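Local coordinates for protein fatty acid amide hydrolase (Candida albicans, PDB 6KVR) that probably hydrolyses monocarboxylic acid amides to the free carboxylate and ammonium, as a serine hydrolase of the amidase signature family, at residues 157-168 / 179-190; 307-315 / 326-334. All coordinates share one frame; numbering follows the deposited sequence.

In the fold
Interaction 1 (157-168 / 179-190) and interaction 2 (307-315 / 326-334) follow one another along the chain, their centres about 21 Å apart, and meet through helices 185-192 and 303-317: Thr186 OG1 lies 2.6 Å from Tyr313 OH, a probable hydrogen bond, while Leu190 packs on Trp309. Both contacts are partly buried. Interaction 1 joins the loop after strand 155-158 to the loop and first turns of helix 185-192; its first segment holds the predicted catalytic Lys158, which itself does not touch 179-190. Interaction 2, away from the annotated sites and near the second subunit, relies mainly on side chains round Trp331, whereas the first mixes backbone bonds with a ring stack and waters.

Interaction 1 (157-168 / 179-190); sequences LKEQMNYKDKIT and IPNSHGVTTSIL
From Asn162 to Ile167 the loop runs antiparallel to 179-184, with CA atoms as close as 3.9 Å between Lys164 and Ser182, while a type II beta turn at 163-166 bends the chain. The contact belongs to the amidase signature fold: 157-168 leaves sheet strand 155-158, whose Lys158, a predicted charge-relay residue, has its NZ hydrogen-bonded to Ser233 OG, and 179-184 leads into helix 185-192. Gly184, the N-cap residue of that helix, gives its N-H to Asn162 O at 3.0 Å, from above the carbonyl plane. Asp165 N reaches Pro180 O at 2.9 Å, almost in line with the carbonyl bond. Between these bonds the His183 ring supplies the acceptor: its ND1 takes the Lys164 N-H over 3.0 Å in a nearly straight bond, consistent with an unprotonated ND1, though the donor is tilted 24° from the ring plane. The same ring turns its edge to Tyr163 in a T-shaped stack, planes 63° apart, with His183 CE1 3.4 Å above the centre of the Tyr163 ring. With CG anti to its own N (chi1 -164°), Tyr163 brings its ring alongside the imidazole. Pro180 CG packs against Asn162 OD1 (3.6 Å) and, on a neighbouring side, Thr168 OG1 (3.5 Å), which is also bonded to Arg200. Water 2 ties Asn162 ND2 to Ser182 O. Nearer the helix, water 1 is hydrogen-bonded to Asn162 O and, at 2.7 Å, to Thr187 OG1.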
loop_
_atom_site.group_PDB
_atom_site.type_symbol
_atom_site.label_atom_id
_atom_site.label_comp_id
_atom_site.label_asym_id
_atom_site.label_seq_id
_atom_site.Cartn_x
_atom_site.Cartn_y
_atom_site.Cartn_z
ATOM N N LEU A 157 -13.564 -7.458 21.679
ATOM C CA LEU A 157 -12.257 -7.086 21.147
ATOM C C LEU A 157 -11.310 -8.278 21.222
ATOM O O LEU A 157 -11.199 -8.928 22.268
ATOM C CB LEU A 157 -11.675 -5.912 21.929
ATOM C CG LEU A 157 -12.455 -4.598 21.902
ATOM C CD1 LEU A 157 -11.928 -3.692 22.966
ATOM C CD2 LEU A 157 -12.384 -3.934 20.525
ATOM N N LYS A 158 -10.649 -8.578 20.105
ATOM C CA LYS A 158 -9.606 -9.597 20.120
ATOM C C LYS A 158 -8.496 -9.154 21.069
ATOM O O LYS A 158 -8.128 -7.976 21.096
ATOM C CB LYS A 158 -9.073 -9.816 18.702
ATOM C CG LYS A 158 -8.214 -11.050 18.493
ATOM C CD LYS A 158 -7.756 -11.130 17.035
ATOM C CE LYS A 158 -6.750 -12.267 16.826
ATOM N NZ LYS A 158 -6.625 -12.676 15.385
ATOM N N GLU A 159 -7.988 -10.099 21.868
ATOM C CA GLU A 159 -7.057 -9.756 22.945
ATOM C C GLU A 159 -5.792 -9.061 22.433
ATOM O O GLU A 159 -5.289 -8.133 23.077
ATOM C CB GLU A 159 -6.678 -11.012 23.744
ATOM C CG GLU A 159 -5.891 -10.730 25.044
ATOM C CD GLU A 159 -4.379 -10.466 24.825
ATOM O OE1 GLU A 159 -3.855 -10.745 23.715
ATOM O OE2 GLU A 159 -3.715 -9.965 25.765
ATOM N N GLN A 160 -5.240 -9.512 21.304
ATOM C CA GLN A 160 -3.926 -9.022 20.878
ATOM C C GLN A 160 -3.888 -7.511 20.622
ATOM O O GLN A 160 -2.792 -6.944 20.541
ATOM C CB GLN A 160 -3.461 -9.791 19.630
ATOM C CG GLN A 160 -4.355 -9.598 18.397
ATOM C CD GLN A 160 -3.769 -8.603 17.431
ATOM O OE1 GLN A 160 -2.545 -8.406 17.394
ATOM N NE2 GLN A 160 -4.624 -7.982 16.620
HETATM N N MSE A 161 -5.030 -6.844 20.513
HETATM C CA MSE A 161 -5.026 -5.392 20.335
HETATM C C MSE A 161 -4.736 -4.678 21.644
HETATM O O MSE A 161 -5.334 -4.999 22.672
HETATM C CB MSE A 161 -6.364 -4.898 19.774
HETATM C CG MSE A 161 -6.699 -5.448 18.410
HETATM SE SE MSE A 161 -8.444 -4.821 17.747
HETATM C CE MSE A 161 -9.531 -5.858 18.954
ATOM N N ASN A 162 -3.830 -3.703 21.596
ATOM C CA ASN A 162 -3.519 -2.893 22.771
ATOM C C ASN A 162 -4.796 -2.392 23.427
ATOM O O ASN A 162 -5.637 -1.763 22.777
ATOM C CB ASN A 162 -2.652 -1.677 22.397
ATOM C CG ASN A 162 -1.188 -2.019 22.233
ATOM O OD1 ASN A 162 -0.765 -3.134 22.541
ATOM N ND2 ASN A 162 -0.399 -1.052 21.759
ATOM N N TYR A 163 -4.932 -2.665 24.714
ATOM C CA TYR A 163 -5.971 -2.068 25.536
ATOM C C TYR A 163 -5.274 -1.308 26.653
ATOM O O TYR A 163 -4.431 -1.876 27.360
ATOM C CB TYR A 163 -6.927 -3.127 26.115
ATOM C CG TYR A 163 -8.227 -2.544 26.641
ATOM C CD1 TYR A 163 -8.270 -1.895 27.865
ATOM C CD2 TYR A 163 -9.409 -2.637 25.902
ATOM C CE1 TYR A 163 -9.449 -1.367 28.349
ATOM C CE2 TYR A 163 -10.597 -2.101 26.374
ATOM C CZ TYR A 163 -10.607 -1.474 27.605
ATOM O OH TYR A 163 -11.768 -0.929 28.091
ATOM N N LYS A 164 -5.640 -0.036 26.816
ATOM C CA LYS A 164 -4.958 0.842 27.758
ATOM C C LYS A 164 -4.966 0.259 29.166
ATOM O O LYS A 164 -6.015 -0.109 29.698
ATOM C CB LYS A 164 -5.621 2.214 27.751
ATOM C CG LYS A 164 -5.387 3.023 28.999
ATOM C CD LYS A 164 -5.963 4.418 28.849
ATOM C CE LYS A 164 -5.666 5.251 30.093
ATOM N NZ LYS A 164 -5.703 6.715 29.816
ATOM N N ASP A 165 -3.770 0.153 29.748
ATOM C CA ASP A 165 -3.555 -0.230 31.136
ATOM C C ASP A 165 -3.957 -1.668 31.416
ATOM O O ASP A 165 -4.258 -2.008 32.554
ATOM C CB ASP A 165 -4.274 0.712 32.100
ATOM C CG ASP A 165 -3.697 2.115 32.053
ATOM O OD1 ASP A 165 -2.475 2.218 31.812
ATOM O OD2 ASP A 165 -4.452 3.101 32.232
ATOM N N LYS A 166 -3.931 -2.534 30.408
ATOM C CA LYS A 166 -4.223 -3.945 30.610
ATOM C C LYS A 166 -3.198 -4.797 29.884
ATOM O O LYS A 166 -2.645 -4.388 28.859
ATOM C CB LYS A 166 -5.624 -4.294 30.143
ATOM C CG LYS A 166 -6.651 -3.988 31.192
ATOM C CD LYS A 166 -8.054 -4.181 30.681
ATOM C CE LYS A 166 -9.062 -3.978 31.812
ATOM N NZ LYS A 166 -10.168 -3.255 31.183
ATOM N N ILE A 167 -2.921 -5.972 30.460
ATOM C CA ILE A 167 -2.023 -6.918 29.820
ATOM C C ILE A 167 -2.457 -7.118 28.385
ATOM O O ILE A 167 -3.646 -7.316 28.103
ATOM C CB ILE A 167 -2.018 -8.262 30.566
ATOM C CG1 ILE A 167 -1.375 -8.136 31.941
ATOM C CG2 ILE A 167 -1.292 -9.321 29.730
ATOM C CD1 ILE A 167 -1.723 -9.346 32.853
ATOM N N THR A 168 -1.488 -7.068 27.472
ATOM C CA THR A 168 -1.701 -7.373 26.065
ATOM C C THR A 168 -0.584 -8.313 25.637
ATOM O O THR A 168 0.562 -7.888 25.461
ATOM C CB THR A 168 -1.722 -6.102 25.224
ATOM O OG1 THR A 168 -2.717 -5.227 25.750
ATOM C CG2 THR A 168 -2.044 -6.421 23.755
ATOM N N ILE A 179 2.107 -4.249 29.347
ATOM C CA ILE A 179 0.934 -3.432 29.638
ATOM C C ILE A 179 1.081 -2.102 28.906
ATOM O O ILE A 179 1.775 -1.202 29.373
ATOM C CB ILE A 179 0.754 -3.207 31.154
ATOM C CG1 ILE A 179 0.696 -4.534 31.907
ATOM C CG2 ILE A 179 -0.503 -2.380 31.442
ATOM C CD1 ILE A 179 0.407 -4.380 33.411
ATOM N N PRO A 180 0.410 -1.927 27.765
ATOM C CA PRO A 180 0.479 -0.644 27.047
ATOM C C PRO A 180 -0.208 0.494 27.797
ATOM O O PRO A 180 -1.132 0.300 28.593
ATOM C CB PRO A 180 -0.237 -0.927 25.721
ATOM C CG PRO A 180 -1.089 -2.146 25.994
ATOM C CD PRO A 180 -0.375 -2.944 27.042
ATOM N N ASN A 181 0.245 1.713 27.495
ATOM C CA ASN A 181 -0.287 2.937 28.091
ATOM C C ASN A 181 -1.512 3.481 27.372
ATOM O O ASN A 181 -2.054 4.505 27.806
ATOM C CB ASN A 181 0.772 4.039 28.089
ATOM C CG ASN A 181 1.906 3.754 29.020
ATOM O OD1 ASN A 181 3.071 3.889 28.647
ATOM N ND2 ASN A 181 1.581 3.365 30.246
ATOM N N SER A 182 -1.937 2.860 26.270
ATOM C CA SER A 182 -3.043 3.409 25.499
ATOM C C SER A 182 -3.675 2.319 24.641
ATOM O O SER A 182 -3.074 1.273 24.373
ATOM C CB SER A 182 -2.572 4.575 24.620
ATOM O OG SER A 182 -1.629 4.118 23.672
ATOM N N HIS A 183 -4.915 2.570 24.236
ATOM C CA HIS A 183 -5.547 1.739 23.227
ATOM C C HIS A 183 -4.729 1.765 21.941
ATOM O O HIS A 183 -4.036 2.740 21.641
ATOM C CB HIS A 183 -6.956 2.251 22.935
ATOM C CG HIS A 183 -7.925 2.053 24.060
ATOM N ND1 HIS A 183 -7.734 1.123 25.060
ATOM C CD2 HIS A 183 -9.099 2.673 24.340
ATOM C CE1 HIS A 183 -8.749 1.174 25.904
ATOM N NE2 HIS A 183 -9.591 2.102 25.487
ATOM N N GLY A 184 -4.821 0.686 21.172
ATOM C CA GLY A 184 -4.393 0.732 19.795
ATOM C C GLY A 184 -5.305 1.639 18.998
ATOM O O GLY A 184 -6.330 2.119 19.492
ATOM N N VAL A 185 -4.941 1.870 17.731
ATOM C CA VAL A 185 -5.672 2.858 16.937
ATOM C C VAL A 185 -7.137 2.453 16.791
ATOM O O VAL A 185 -8.046 3.267 16.986
ATOM C CB VAL A 185 -5.010 3.068 15.566
ATOM C CG1 VAL A 185 -5.863 3.977 14.724
ATOM C CG2 VAL A 185 -3.614 3.678 15.735
ATOM N N THR A 186 -7.391 1.192 16.446
ATOM C CA THR A 186 -8.764 0.797 16.168
ATOM C C THR A 186 -9.627 0.871 17.430
ATOM O O THR A 186 -10.757 1.371 17.393
ATOM C CB THR A 186 -8.783 -0.599 15.537
ATOM O OG1 THR A 186 -8.453 -0.475 14.154
ATOM C CG2 THR A 186 -10.180 -1.250 15.653
ATOM N N THR A 187 -9.101 0.421 18.567
ATOM C CA THR A 187 -9.896 0.475 19.787
ATOM C C THR A 187 -10.188 1.915 20.203
ATOM O O THR A 187 -11.307 2.224 20.639
ATOM C CB THR A 187 -9.190 -0.287 20.907
ATOM O OG1 THR A 187 -9.146 -1.674 20.569
ATOM C CG2 THR A 187 -9.929 -0.118 22.221
ATOM N N SER A 188 -9.213 2.820 20.086
ATOM C CA SER A 188 -9.515 4.172 20.534
ATOM C C SER A 188 -10.441 4.880 19.566
ATOM O O SER A 188 -11.193 5.759 19.984
ATOM C CB SER A 188 -8.240 4.988 20.782
ATOM O OG SER A 188 -7.569 5.298 19.604
ATOM N N ILE A 189 -10.468 4.479 18.302
ATOM C CA ILE A 189 -11.503 5.016 17.429
ATOM C C ILE A 189 -12.879 4.514 17.860
ATOM O O ILE A 189 -13.854 5.276 17.862
ATOM C CB ILE A 189 -11.201 4.668 15.964
ATOM C CG1 ILE A 189 -10.062 5.544 15.431
ATOM C CG2 ILE A 189 -12.471 4.815 15.089
ATOM C CD1 ILE A 189 -9.619 5.134 14.046
ATOM N N LEU A 190 -12.985 3.236 18.242
ATOM C CA LEU A 190 -14.296 2.694 18.600
ATOM C C LEU A 190 -14.856 3.384 19.837
ATOM O O LEU A 190 -16.047 3.720 19.881
ATOM C CB LEU A 190 -14.214 1.181 18.810
ATOM C CG LEU A 190 -14.003 0.388 17.514
ATOM C CD1 LEU A 190 -13.936 -1.104 17.799
ATOM C CD2 LEU A 190 -15.117 0.703 16.504
HETATM O O HOH W 1 -8.195 -3.268 22.573
HETATM O O HOH W 2 -1.321 1.607 21.901
HETATM O O HOH W 3 -12.475 2.311 27.052
HETATM O O HOH W 4 -1.620 4.582 31.035
#

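Interaction 2 (307-315 / 326-334); sequences ELWMKAYIN and SLPMPWRDV
Trp331 lies with one indole face against helix 303-317: Met310 and Lys311 lie over that face, Glu307 at the edge. Met310 comes over the six-membered ring at about a right angle: its CB stands 3.6 Å from the centroid and only 5° off the normal, a well-centred CH-pi contact. Bends at chi2 and chi3 then carry the selenomethionine chain past the rim, bringing CE to 3.6 Å from CZ3 and leaving SE in an oblique Met-aromatic contact. Over the pyrrole end, Lys311 CB approaches CD1 at 3.5 Å, and Ile314 CD1 meets CE3 obliquely. At the ring edge, NE1 donates to Glu307 OE2 over 2.9 Å; the acceptor lies in the indole plane, whereas the N-H meets the carboxylate on its anti side, 30° out of the carboxylate plane. Water 5 also donates to OE2 and to Arg332 O, so two donors hold this oxygen. The Asn315 amide, its plane 63° from the indole, grips the tryptophan backbone twice: OD1 accepts from Trp331 N at 3.0 Å, and ND2 donates to Trp331 O at 3.1 Å, in the carbonyl plane. These bonds restrain both indole and backbone. Leu556 of helix 552-565 also touches Trp331. Within this amidase-family domain, the CH-pi and Met-aromatic packing of Trp331 ties helix 303-317 to the irregular connection leading to strand 343-346.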
loop_
_atom_site.group_PDB
_atom_site.type_symbol
_atom_site.label_atom_id
_atom_site.label_comp_id
_atom_site.label_asym_id
_atom_site.label_seq_id
_atom_site.Cartn_x
_atom_site.Cartn_y
_atom_site.Cartn_z
ATOM N N GLU A 307 -21.747 -3.172 7.812
ATOM C CA GLU A 307 -21.746 -1.926 7.049
ATOM C C GLU A 307 -21.688 -0.713 7.973
ATOM O O GLU A 307 -20.940 0.241 7.716
ATOM C CB GLU A 307 -22.980 -1.868 6.142
ATOM C CG GLU A 307 -22.829 -1.041 4.876
ATOM C CD GLU A 307 -23.160 0.431 5.096
ATOM O OE1 GLU A 307 -24.101 0.711 5.882
ATOM O OE2 GLU A 307 -22.529 1.305 4.445
ATOM N N LEU A 308 -22.465 -0.739 9.061
ATOM C CA LEU A 308 -22.433 0.348 10.033
ATOM C C LEU A 308 -21.018 0.586 10.541
ATOM O O LEU A 308 -20.573 1.732 10.676
ATOM C CB LEU A 308 -23.362 0.023 11.207
ATOM C CG LEU A 308 -23.236 0.953 12.423
ATOM C CD1 LEU A 308 -23.721 2.349 12.073
ATOM C CD2 LEU A 308 -23.941 0.436 13.669
ATOM N N TRP A 309 -20.308 -0.503 10.851
ATOM C CA TRP A 309 -18.996 -0.414 11.478
ATOM C C TRP A 309 -17.971 0.189 10.517
ATOM O O TRP A 309 -17.270 1.140 10.862
ATOM C CB TRP A 309 -18.581 -1.810 11.949
ATOM C CG TRP A 309 -17.428 -1.868 12.875
ATOM C CD1 TRP A 309 -17.471 -1.923 14.228
ATOM C CD2 TRP A 309 -16.043 -1.908 12.515
ATOM N NE1 TRP A 309 -16.201 -1.979 14.747
ATOM C CE2 TRP A 309 -15.302 -1.972 13.715
ATOM C CE3 TRP A 309 -15.356 -1.870 11.297
ATOM C CZ2 TRP A 309 -13.909 -2.015 13.739
ATOM C CZ3 TRP A 309 -13.967 -1.919 11.318
ATOM C CH2 TRP A 309 -13.259 -1.997 12.535
HETATM N N MSE A 310 -17.902 -0.320 9.293
HETATM C CA MSE A 310 -17.005 0.235 8.295
HETATM C C MSE A 310 -17.272 1.722 8.073
HETATM O O MSE A 310 -16.347 2.543 8.130
HETATM C CB MSE A 310 -17.140 -0.530 6.973
HETATM C CG MSE A 310 -16.819 -2.020 7.088
HETATM SE SE MSE A 310 -14.913 -2.328 7.499
HETATM C CE MSE A 310 -14.174 -1.985 5.682
ATOM N N LYS A 311 -18.541 2.061 7.825
ATOM C CA LYS A 311 -18.902 3.444 7.522
ATOM C C LYS A 311 -18.524 4.372 8.663
ATOM O O LYS A 311 -17.926 5.431 8.436
ATOM C CB LYS A 311 -20.400 3.559 7.226
ATOM C CG LYS A 311 -20.860 4.976 6.838
ATOM C CD LYS A 311 -22.366 4.986 6.624
ATOM C CE LYS A 311 -23.102 4.869 7.955
ATOM N NZ LYS A 311 -24.234 3.873 7.921
ATOM N N ALA A 312 -18.856 3.988 9.903
ATOM C CA ALA A 312 -18.528 4.833 11.050
ATOM C C ALA A 312 -17.016 4.922 11.256
ATOM O O ALA A 312 -16.467 6.016 11.450
ATOM C CB ALA A 312 -19.212 4.299 12.309
ATOM N N TYR A 313 -16.332 3.773 11.226
ATOM C CA TYR A 313 -14.895 3.742 11.476
ATOM C C TYR A 313 -14.160 4.670 10.521
ATOM O O TYR A 313 -13.372 5.514 10.948
ATOM C CB TYR A 313 -14.367 2.309 11.342
ATOM C CG TYR A 313 -12.888 2.129 11.676
ATOM C CD1 TYR A 313 -11.891 2.448 10.749
ATOM C CD2 TYR A 313 -12.491 1.635 12.918
ATOM C CE1 TYR A 313 -10.555 2.275 11.047
ATOM C CE2 TYR A 313 -11.161 1.468 13.226
ATOM C CZ TYR A 313 -10.192 1.789 12.285
ATOM O OH TYR A 313 -8.861 1.611 12.592
ATOM N N ILE A 314 -14.426 4.540 9.221
ATOM C CA ILE A 314 -13.651 5.256 8.219
ATOM C C ILE A 314 -14.089 6.715 8.127
ATOM O O ILE A 314 -13.266 7.630 8.254
ATOM C CB ILE A 314 -13.768 4.539 6.864
ATOM C CG1 ILE A 314 -13.031 3.198 6.904
ATOM C CG2 ILE A 314 -13.297 5.452 5.715
ATOM C CD1 ILE A 314 -13.427 2.245 5.784
ATOM N N ASN A 315 -15.388 6.960 7.908
ATOM C CA ASN A 315 -15.838 8.315 7.604
ATOM C C ASN A 315 -15.870 9.203 8.843
ATOM O O ASN A 315 -15.673 10.415 8.732
ATOM C CB ASN A 315 -17.212 8.279 6.917
ATOM C CG ASN A 315 -17.138 7.760 5.489
ATOM O OD1 ASN A 315 -16.050 7.630 4.910
ATOM N ND2 ASN A 315 -18.298 7.468 4.904
ATOM N N SER A 326 -2.986 4.136 7.121
ATOM C CA SER A 326 -4.389 4.029 6.747
ATOM C C SER A 326 -4.731 5.007 5.627
ATOM O O SER A 326 -4.360 6.183 5.678
ATOM C CB SER A 326 -5.273 4.276 7.965
ATOM O OG SER A 326 -5.213 3.163 8.840
ATOM N N LEU A 327 -5.457 4.522 4.624
ATOM C CA LEU A 327 -5.776 5.299 3.440
ATOM C C LEU A 327 -6.964 6.223 3.701
ATOM O O LEU A 327 -7.958 5.808 4.305
ATOM C CB LEU A 327 -6.103 4.383 2.261
ATOM C CG LEU A 327 -5.033 3.435 1.709
ATOM C CD1 LEU A 327 -5.600 2.636 0.530
ATOM C CD2 LEU A 327 -3.782 4.198 1.297
ATOM N N PRO A 328 -6.896 7.483 3.252
ATOM C CA PRO A 328 -8.081 8.355 3.301
ATOM C C PRO A 328 -8.960 8.159 2.069
ATOM O O PRO A 328 -9.113 9.050 1.234
ATOM C CB PRO A 328 -7.462 9.754 3.375
ATOM C CG PRO A 328 -6.176 9.623 2.668
ATOM C CD PRO A 328 -5.674 8.225 2.903
HETATM N N MSE A 329 -9.511 6.961 1.933
HETATM C CA MSE A 329 -10.439 6.706 0.855
HETATM C C MSE A 329 -11.815 6.484 1.472
HETATM O O MSE A 329 -12.029 5.556 2.262
HETATM C CB MSE A 329 -9.933 5.558 -0.019
HETATM C CG MSE A 329 -10.217 4.125 0.358
HETATM SE SE MSE A 329 -10.439 3.130 -1.325
HETATM C CE MSE A 329 -8.754 3.629 -2.236
ATOM N N PRO A 330 -12.720 7.408 1.164
ATOM C CA PRO A 330 -14.032 7.425 1.824
ATOM C C PRO A 330 -14.776 6.118 1.629
ATOM O O PRO A 330 -14.655 5.461 0.594
ATOM C CB PRO A 330 -14.765 8.578 1.126
ATOM C CG PRO A 330 -13.649 9.455 0.563
ATOM C CD PRO A 330 -12.539 8.516 0.210
ATOM N N TRP A 331 -15.560 5.747 2.642
ATOM C CA TRP A 331 -16.500 4.640 2.513
ATOM C C TRP A 331 -17.688 5.142 1.695
ATOM O O TRP A 331 -18.477 5.964 2.175
ATOM C CB TRP A 331 -16.924 4.141 3.893
ATOM C CG TRP A 331 -17.874 2.985 3.848
ATOM C CD1 TRP A 331 -19.234 3.037 3.973
ATOM C CD2 TRP A 331 -17.540 1.598 3.651
ATOM N NE1 TRP A 331 -19.764 1.773 3.871
ATOM C CE2 TRP A 331 -18.748 0.873 3.668
ATOM C CE3 TRP A 331 -16.340 0.904 3.449
ATOM C CZ2 TRP A 331 -18.792 -0.515 3.501
ATOM C CZ3 TRP A 331 -16.382 -0.476 3.278
ATOM C CH2 TRP A 331 -17.603 -1.170 3.307
ATOM N N ARG A 332 -17.800 4.667 0.454
ATOM C CA ARG A 332 -18.796 5.175 -0.479
ATOM C C ARG A 332 -20.200 4.662 -0.152
ATOM O O ARG A 332 -20.385 3.584 0.418
ATOM C CB ARG A 332 -18.433 4.790 -1.913
ATOM C CG ARG A 332 -17.311 5.646 -2.511
ATOM C CD ARG A 332 -16.777 5.035 -3.784
ATOM N NE ARG A 332 -16.234 3.697 -3.571
ATOM C CZ ARG A 332 -16.832 2.580 -3.963
ATOM N NH1 ARG A 332 -18.028 2.600 -4.525
ATOM N NH2 ARG A 332 -16.210 1.414 -3.788
ATOM N N ASP A 333 -21.193 5.449 -0.548
ATOM C CA ASP A 333 -22.593 5.093 -0.381
ATOM C C ASP A 333 -23.045 4.338 -1.624
ATOM O O ASP A 333 -22.996 4.874 -2.734
ATOM C CB ASP A 333 -23.435 6.344 -0.161
ATOM C CG ASP A 333 -24.500 6.137 0.887
ATOM O OD1 ASP A 333 -25.275 5.161 0.787
ATOM O OD2 ASP A 333 -24.530 6.944 1.841
ATOM N N VAL A 334 -23.455 3.088 -1.439
ATOM C CA VAL A 334 -23.729 2.169 -2.534
ATOM C C VAL A 334 -25.095 1.540 -2.300
ATOM O O VAL A 334 -25.420 1.155 -1.171
ATOM C CB VAL A 334 -22.626 1.089 -2.631
ATOM C CG1 VAL A 334 -23.130 -0.149 -3.350
ATOM C CG2 VAL A 334 -21.379 1.657 -3.311
HETATM O O HOH W 5 -22.266 1.761 1.367
#